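Local coordinates for sulfite reductase [ferredoxin] (Mycobacterium tuberculosis, PDB 1ZJ8), which probably catalyses the six-electron reduction of sulfite to sulfide with electrons from ferredoxin, using siroheme and a [4Fe-4S] cluster, at residues A[131-136]-A[146-151]. Numbering follows the deposited sequence.
Sequences FARDTA and YHWIEV. With SRM (siroheme), chain E.
Thr-135 and His-147 join the two strands through a side chain: the backbone N-H of His-147 donates to OG1 of Thr-135 over 2.9 Å. With OG1 between the backbone N and carbonyl carbon (chi1 61°), the hydroxyl also donates to O of Ala-132, 2.7 Å away, while the backbone N of Thr-135 reaches that oxygen from the same face. The threonine thus closes the type I' turn 132-135 and ties it to the neighbouring strand. Beside this bridge the packing is close, with Ala-132 and Tyr-146 buried and their CB atoms 3.9 Å apart; the tyrosine hydroxyl bonds to O of Leu-124. On the outer, looser side the extended Arg-133 crosses Trp-148 obliquely, its CD over the five-membered ring, 4.0 Å from the centroid in a CH-pi contact; the guanidinium, its plane turned 39° from the indole, takes CE3 over one face, near the rim, and the arginine is exposed. The ring of His-147 leads away from 131-136, stacks with Phe-433 and donates from NE2 almost straight (170°) to O2A of siroheme at 3.1 Å. The arrangement is a type I' turn carrying the chain from helix 118-131 into the antiparallel hairpin 135-138/144-149 of a ferredoxin-like half domain, whose His-147 contributes to the siroheme pocket.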
ATOM      1  N   PHE A 131      -5.786 -22.833  -4.717  1.00 40.69           N
ATOM      2  CA  PHE A 131      -6.960 -22.083  -5.181  1.00 40.48           C
ATOM      3  C   PHE A 131      -6.684 -20.875  -6.053  1.00 39.97           C
ATOM      4  O   PHE A 131      -7.637 -20.318  -6.589  1.00 39.84           O
ATOM      5  CB  PHE A 131      -7.768 -21.558  -3.998  1.00 41.16           C
ATOM      6  CG  PHE A 131      -8.353 -22.622  -3.130  1.00 41.60           C
ATOM      7  CD1 PHE A 131      -8.258 -22.517  -1.751  1.00 41.34           C
ATOM      8  CD2 PHE A 131      -9.018 -23.716  -3.689  1.00 42.49           C
ATOM      9  CE1 PHE A 131      -8.795 -23.480  -0.949  1.00 42.49           C
ATOM     10  CE2 PHE A 131      -9.572 -24.683  -2.896  1.00 42.05           C
ATOM     11  CZ  PHE A 131      -9.460 -24.574  -1.523  1.00 42.86           C
ATOM     12  N   ALA A 132      -5.429 -20.434  -6.169  1.00 39.43           N
ATOM     13  CA  ALA A 132      -5.128 -19.177  -6.879  1.00 39.36           C
ATOM     14  C   ALA A 132      -4.166 -19.358  -8.050  1.00 39.18           C
ATOM     15  O   ALA A 132      -3.653 -18.378  -8.584  1.00 39.53           O
ATOM     16  CB  ALA A 132      -4.596 -18.107  -5.895  1.00 39.31           C
ATOM     17  N   ARG A 133      -3.957 -20.602  -8.468  1.00 38.79           N
ATOM     18  CA  ARG A 133      -3.000 -20.940  -9.523  1.00 38.49           C
ATOM     19  C   ARG A 133      -1.582 -20.513  -9.150  1.00 37.88           C
ATOM     20  O   ARG A 133      -0.756 -20.227 -10.023  1.00 37.70           O
ATOM     21  CB  ARG A 133      -3.434 -20.357 -10.873  1.00 38.90           C
ATOM     22  CG  ARG A 133      -4.888 -20.726 -11.289  1.00 39.71           C
ATOM     23  CD  ARG A 133      -5.156 -20.423 -12.773  1.00 39.53           C
ATOM     24  NE  ARG A 133      -6.575 -20.238 -13.091  1.00 40.52           N
ATOM     25  CZ  ARG A 133      -7.116 -20.368 -14.313  1.00 41.51           C
ATOM     26  NH1 ARG A 133      -6.378 -20.707 -15.375  1.00 42.58           N
ATOM     27  NH2 ARG A 133      -8.420 -20.159 -14.488  1.00 41.48           N
ATOM     28  N   ASP A 134      -1.314 -20.522  -7.838  1.00 37.46           N
ATOM     29  CA  ASP A 134      -0.001 -20.205  -7.243  1.00 37.17           C
ATOM     30  C   ASP A 134       0.355 -18.708  -7.323  1.00 36.80           C
ATOM     31  O   ASP A 134       1.497 -18.325  -7.077  1.00 37.13           O
ATOM     32  CB  ASP A 134       1.113 -21.081  -7.830  1.00 37.31           C
ATOM     33  CG  ASP A 134       2.128 -21.537  -6.774  1.00 39.36           C
ATOM     34  OD1 ASP A 134       1.705 -21.935  -5.653  1.00 42.16           O
ATOM     35  OD2 ASP A 134       3.356 -21.520  -7.065  1.00 39.89           O
ATOM     36  N   THR A 135      -0.621 -17.864  -7.648  1.00 35.87           N
ATOM     37  CA  THR A 135      -0.429 -16.430  -7.575  1.00 35.27           C
ATOM     38  C   THR A 135      -0.402 -15.989  -6.106  1.00 34.61           C
ATOM     39  O   THR A 135      -1.236 -16.409  -5.299  1.00 34.43           O
ATOM     40  CB  THR A 135      -1.561 -15.650  -8.327  1.00 35.41           C
ATOM     41  OG1 THR A 135      -2.844 -15.943  -7.740  1.00 35.93           O
ATOM     42  CG2 THR A 135      -1.568 -16.014  -9.805  1.00 34.94           C
ATOM     43  N   ALA A 136       0.562 -15.131  -5.790  1.00 34.06           N
ATOM     44  CA  ALA A 136       0.662 -14.496  -4.480  1.00 33.53           C
ATOM     45  C   ALA A 136       1.574 -13.285  -4.605  1.00 32.91           C
ATOM     46  O   ALA A 136       2.746 -13.439  -4.914  1.00 32.49           O
ATOM     47  CB  ALA A 136       1.231 -15.475  -3.486  1.00 33.54           C
ATOM     48  N   TYR A 146      -4.377 -12.639  -3.828  1.00 35.20           N
ATOM     49  CA  TYR A 146      -4.505 -13.833  -4.666  1.00 36.00           C
ATOM     50  C   TYR A 146      -5.207 -13.424  -5.949  1.00 36.62           C
ATOM     51  O   TYR A 146      -5.900 -12.418  -5.952  1.00 37.27           O
ATOM     52  CB  TYR A 146      -5.376 -14.860  -3.959  1.00 36.56           C
ATOM     53  CG  TYR A 146      -4.850 -15.437  -2.653  1.00 36.56           C
ATOM     54  CD1 TYR A 146      -3.685 -16.192  -2.620  1.00 37.98           C
ATOM     55  CD2 TYR A 146      -5.561 -15.285  -1.460  1.00 37.11           C
ATOM     56  CE1 TYR A 146      -3.221 -16.775  -1.423  1.00 38.01           C
ATOM     57  CE2 TYR A 146      -5.111 -15.860  -0.247  1.00 37.44           C
ATOM     58  CZ  TYR A 146      -3.935 -16.611  -0.238  1.00 38.39           C
ATOM     59  OH  TYR A 146      -3.449 -17.197   0.929  1.00 37.65           O
ATOM     60  N   HIS A 147      -5.022 -14.166  -7.038  1.00 37.22           N
ATOM     61  CA  HIS A 147      -5.830 -13.956  -8.259  1.00 37.83           C
ATOM     62  C   HIS A 147      -6.343 -15.296  -8.803  1.00 38.54           C
ATOM     63  O   HIS A 147      -6.025 -16.354  -8.247  1.00 38.77           O
ATOM     64  CB  HIS A 147      -5.027 -13.215  -9.321  1.00 37.66           C
ATOM     65  CG  HIS A 147      -4.927 -11.745  -9.089  1.00 37.03           C
ATOM     66  ND1 HIS A 147      -3.767 -11.134  -8.673  1.00 36.53           N
ATOM     67  CD2 HIS A 147      -5.837 -10.756  -9.239  1.00 38.41           C
ATOM     68  CE1 HIS A 147      -3.964  -9.831  -8.575  1.00 37.20           C
ATOM     69  NE2 HIS A 147      -5.215  -9.575  -8.909  1.00 38.04           N
ATOM     70  N   TRP A 148      -7.142 -15.259  -9.871  1.00 39.25           N
ATOM     71  CA  TRP A 148      -7.736 -16.483 -10.413  1.00 40.19           C
ATOM     72  C   TRP A 148      -8.615 -17.206  -9.377  1.00 41.00           C
ATOM     73  O   TRP A 148      -8.692 -18.441  -9.376  1.00 41.27           O
ATOM     74  CB  TRP A 148      -6.646 -17.470 -10.927  1.00 40.45           C
ATOM     75  CG  TRP A 148      -5.802 -16.910 -12.037  1.00 40.68           C
ATOM     76  CD1 TRP A 148      -4.509 -16.453 -11.955  1.00 40.87           C
ATOM     77  CD2 TRP A 148      -6.207 -16.722 -13.391  1.00 40.80           C
ATOM     78  NE1 TRP A 148      -4.089 -15.989 -13.186  1.00 40.79           N
ATOM     79  CE2 TRP A 148      -5.112 -16.149 -14.083  1.00 40.97           C
ATOM     80  CE3 TRP A 148      -7.391 -16.984 -14.092  1.00 40.68           C
ATOM     81  CZ2 TRP A 148      -5.172 -15.839 -15.442  1.00 40.64           C
ATOM     82  CZ3 TRP A 148      -7.451 -16.675 -15.432  1.00 40.59           C
ATOM     83  CH2 TRP A 148      -6.349 -16.106 -16.096  1.00 40.66           C
ATOM     84  N   ILE A 149      -9.276 -16.457  -8.498  1.00 41.72           N
ATOM     85  CA  ILE A 149     -10.108 -17.093  -7.487  1.00 42.43           C
ATOM     86  C   ILE A 149     -11.560 -17.174  -7.964  1.00 43.28           C
ATOM     87  O   ILE A 149     -12.077 -16.243  -8.595  1.00 43.26           O
ATOM     88  CB  ILE A 149      -9.924 -16.431  -6.095  1.00 42.54           C
ATOM     89  CG1 ILE A 149      -8.935 -17.277  -5.290  1.00 42.30           C
ATOM     90  CG2 ILE A 149     -11.245 -16.304  -5.324  1.00 42.37           C
ATOM     91  CD1 ILE A 149      -8.549 -16.691  -4.002  1.00 42.32           C
ATOM     92  N   GLU A 150     -12.190 -18.318  -7.679  1.00 44.17           N
ATOM     93  CA  GLU A 150     -13.569 -18.580  -8.074  1.00 44.83           C
ATOM     94  C   GLU A 150     -14.430 -18.627  -6.801  1.00 45.57           C
ATOM     95  O   GLU A 150     -14.073 -19.331  -5.819  1.00 45.59           O
ATOM     96  CB  GLU A 150     -13.696 -19.898  -8.855  1.00 44.79           C
ATOM     97  CG  GLU A 150     -12.509 -20.302  -9.722  1.00 45.00           C
ATOM     98  CD  GLU A 150     -12.850 -21.460 -10.688  1.00 45.89           C
ATOM     99  OE1 GLU A 150     -13.771 -21.297 -11.524  1.00 45.84           O
ATOM    100  OE2 GLU A 150     -12.195 -22.536 -10.628  1.00 47.36           O
ATOM    101  N   VAL A 151     -15.556 -17.896  -6.827  1.00 46.19           N
ATOM    102  CA  VAL A 151     -16.488 -17.822  -5.687  1.00 46.62           C
ATOM    103  C   VAL A 151     -16.726 -19.208  -5.034  1.00 47.10           C
ATOM    104  O   VAL A 151     -16.692 -19.346  -3.800  1.00 47.37           O
ATOM    105  CB  VAL A 151     -17.863 -17.127  -6.087  1.00 46.85           C
ATOM    106  CG1 VAL A 151     -18.708 -18.001  -7.006  1.00 46.93           C
ATOM    107  CG2 VAL A 151     -18.686 -16.745  -4.837  1.00 46.90           C
TER
HETATM  108 FE   SRM E 557      -5.026   0.583  -4.662  1.00 36.68          FE
HETATM  109  CHA SRM E 557      -7.822   0.616  -6.623  1.00 39.33           C
HETATM  110  CHB SRM E 557      -3.962  -2.167  -6.252  1.00 37.03           C
HETATM  111  CHC SRM E 557      -2.386   0.529  -2.759  1.00 31.66           C
HETATM  112  CHD SRM E 557      -4.912   4.034  -4.759  1.00 36.19           C
HETATM  113  NA  SRM E 557      -5.839  -0.657  -6.004  1.00 38.55           N
HETATM  114  C1A SRM E 557      -7.044  -0.560  -6.607  1.00 39.78           C
HETATM  115  C2A SRM E 557      -7.491  -1.826  -7.272  1.00 40.69           C
HETATM  116  CMA SRM E 557      -8.421  -2.569  -6.363  1.00 40.05           C
HETATM  117  CDA SRM E 557      -8.038  -1.596  -8.654  1.00 42.56           C
HETATM  118  CEA SRM E 557      -9.515  -1.634  -8.882  1.00 44.84           C
HETATM  119  O3A SRM E 557     -10.225  -0.802  -8.309  1.00 47.29           O
HETATM  120  O4A SRM E 557     -10.025  -2.485  -9.626  1.00 46.66           O
HETATM  121  C3A SRM E 557      -6.185  -2.533  -7.404  1.00 40.44           C
HETATM  122  CAA SRM E 557      -6.250  -4.005  -7.172  1.00 40.25           C
HETATM  123  CBA SRM E 557      -6.507  -4.562  -8.547  1.00 41.43           C
HETATM  124  CCA SRM E 557      -5.885  -5.911  -8.701  1.00 42.67           C
HETATM  125  O1A SRM E 557      -4.751  -6.113  -8.214  1.00 41.33           O
HETATM  126  O2A SRM E 557      -6.535  -6.804  -9.297  1.00 43.03           O
HETATM  127  C4A SRM E 557      -5.282  -1.768  -6.497  1.00 39.08           C
HETATM  128  NB  SRM E 557      -3.547  -0.695  -4.447  1.00 35.16           N
HETATM  129  C1B SRM E 557      -3.237  -1.805  -5.119  1.00 34.63           C
HETATM  130  C2B SRM E 557      -2.097  -2.600  -4.549  1.00 33.18           C
HETATM  131  CMB SRM E 557      -2.291  -4.089  -4.597  1.00 32.44           C
HETATM  132  CDB SRM E 557      -0.880  -2.262  -5.343  1.00 33.03           C
HETATM  133  CEB SRM E 557       0.400  -2.931  -4.988  1.00 33.40           C
HETATM  134  O3B SRM E 557       0.958  -3.755  -5.744  1.00 33.18           O
HETATM  135  O4B SRM E 557       0.890  -2.641  -3.897  1.00 34.85           O
HETATM  136  C3B SRM E 557      -2.041  -1.988  -3.165  1.00 32.49           C
HETATM  137  CAB SRM E 557      -2.975  -2.701  -2.221  1.00 32.29           C
HETATM  138  CBB SRM E 557      -2.546  -2.557  -0.793  1.00 31.87           C
HETATM  139  CCB SRM E 557      -3.614  -3.076   0.125  1.00 31.13           C
HETATM  140  O1B SRM E 557      -3.503  -4.175   0.663  1.00 31.81           O
HETATM  141  O2B SRM E 557      -4.608  -2.406   0.386  1.00 33.57           O
HETATM  142  C4B SRM E 557      -2.680  -0.654  -3.439  1.00 33.82           C
HETATM  143  NC  SRM E 557      -3.834   1.964  -4.025  1.00 33.63           N
HETATM  144  C1C SRM E 557      -2.883   1.782  -3.086  1.00 31.18           C
HETATM  145  C2C SRM E 557      -2.189   2.941  -2.765  1.00 32.91           C
HETATM  146  CDC SRM E 557      -0.925   3.111  -1.991  1.00 33.13           C
HETATM  147  CEC SRM E 557      -0.935   3.237  -0.518  1.00 32.44           C
HETATM  148  O3C SRM E 557      -1.988   3.020   0.123  1.00 31.81           O
HETATM  149  O4C SRM E 557       0.139   3.577  -0.000  1.00 32.69           O
HETATM  150  C3C SRM E 557      -2.908   3.911  -3.396  1.00 33.32           C
HETATM  151  CAC SRM E 557      -2.472   5.334  -3.268  1.00 33.48           C
HETATM  152  CBC SRM E 557      -2.620   6.063  -1.949  1.00 32.83           C
HETATM  153  CCC SRM E 557      -4.061   6.519  -1.802  1.00 32.31           C
HETATM  154  O1C SRM E 557      -4.980   5.681  -1.593  1.00 28.39           O
HETATM  155  O2C SRM E 557      -4.281   7.752  -1.924  1.00 31.62           O
HETATM  156  C4C SRM E 557      -3.928   3.313  -4.091  1.00 34.77           C
HETATM  157  ND  SRM E 557      -6.327   2.026  -5.229  1.00 37.36           N
HETATM  158  C1D SRM E 557      -5.973   3.316  -5.338  1.00 37.00           C
HETATM  159  C2D SRM E 557      -6.872   3.963  -6.207  1.00 38.32           C
HETATM  160  CAD SRM E 557      -7.197   5.443  -6.097  1.00 37.48           C
HETATM  161  CBD SRM E 557      -8.362   5.860  -5.255  1.00 39.18           C
HETATM  162  CCD SRM E 557      -8.699   7.296  -4.971  1.00 40.36           C
HETATM  163  O1D SRM E 557      -8.605   7.672  -3.782  1.00 41.96           O
HETATM  164  O2D SRM E 557      -9.053   8.081  -5.891  1.00 37.19           O
HETATM  165  C3D SRM E 557      -7.783   3.004  -6.615  1.00 37.58           C
HETATM  166  CDD SRM E 557      -9.153   3.290  -7.166  1.00 38.97           C
HETATM  167  CED SRM E 557     -10.323   3.697  -6.297  1.00 39.54           C
HETATM  168  O3D SRM E 557     -10.279   3.588  -5.072  1.00 39.68           O
HETATM  169  O4D SRM E 557     -11.362   4.155  -6.794  1.00 38.84           O
HETATM  170  C4D SRM E 557      -7.435   1.811  -6.001  1.00 38.45           C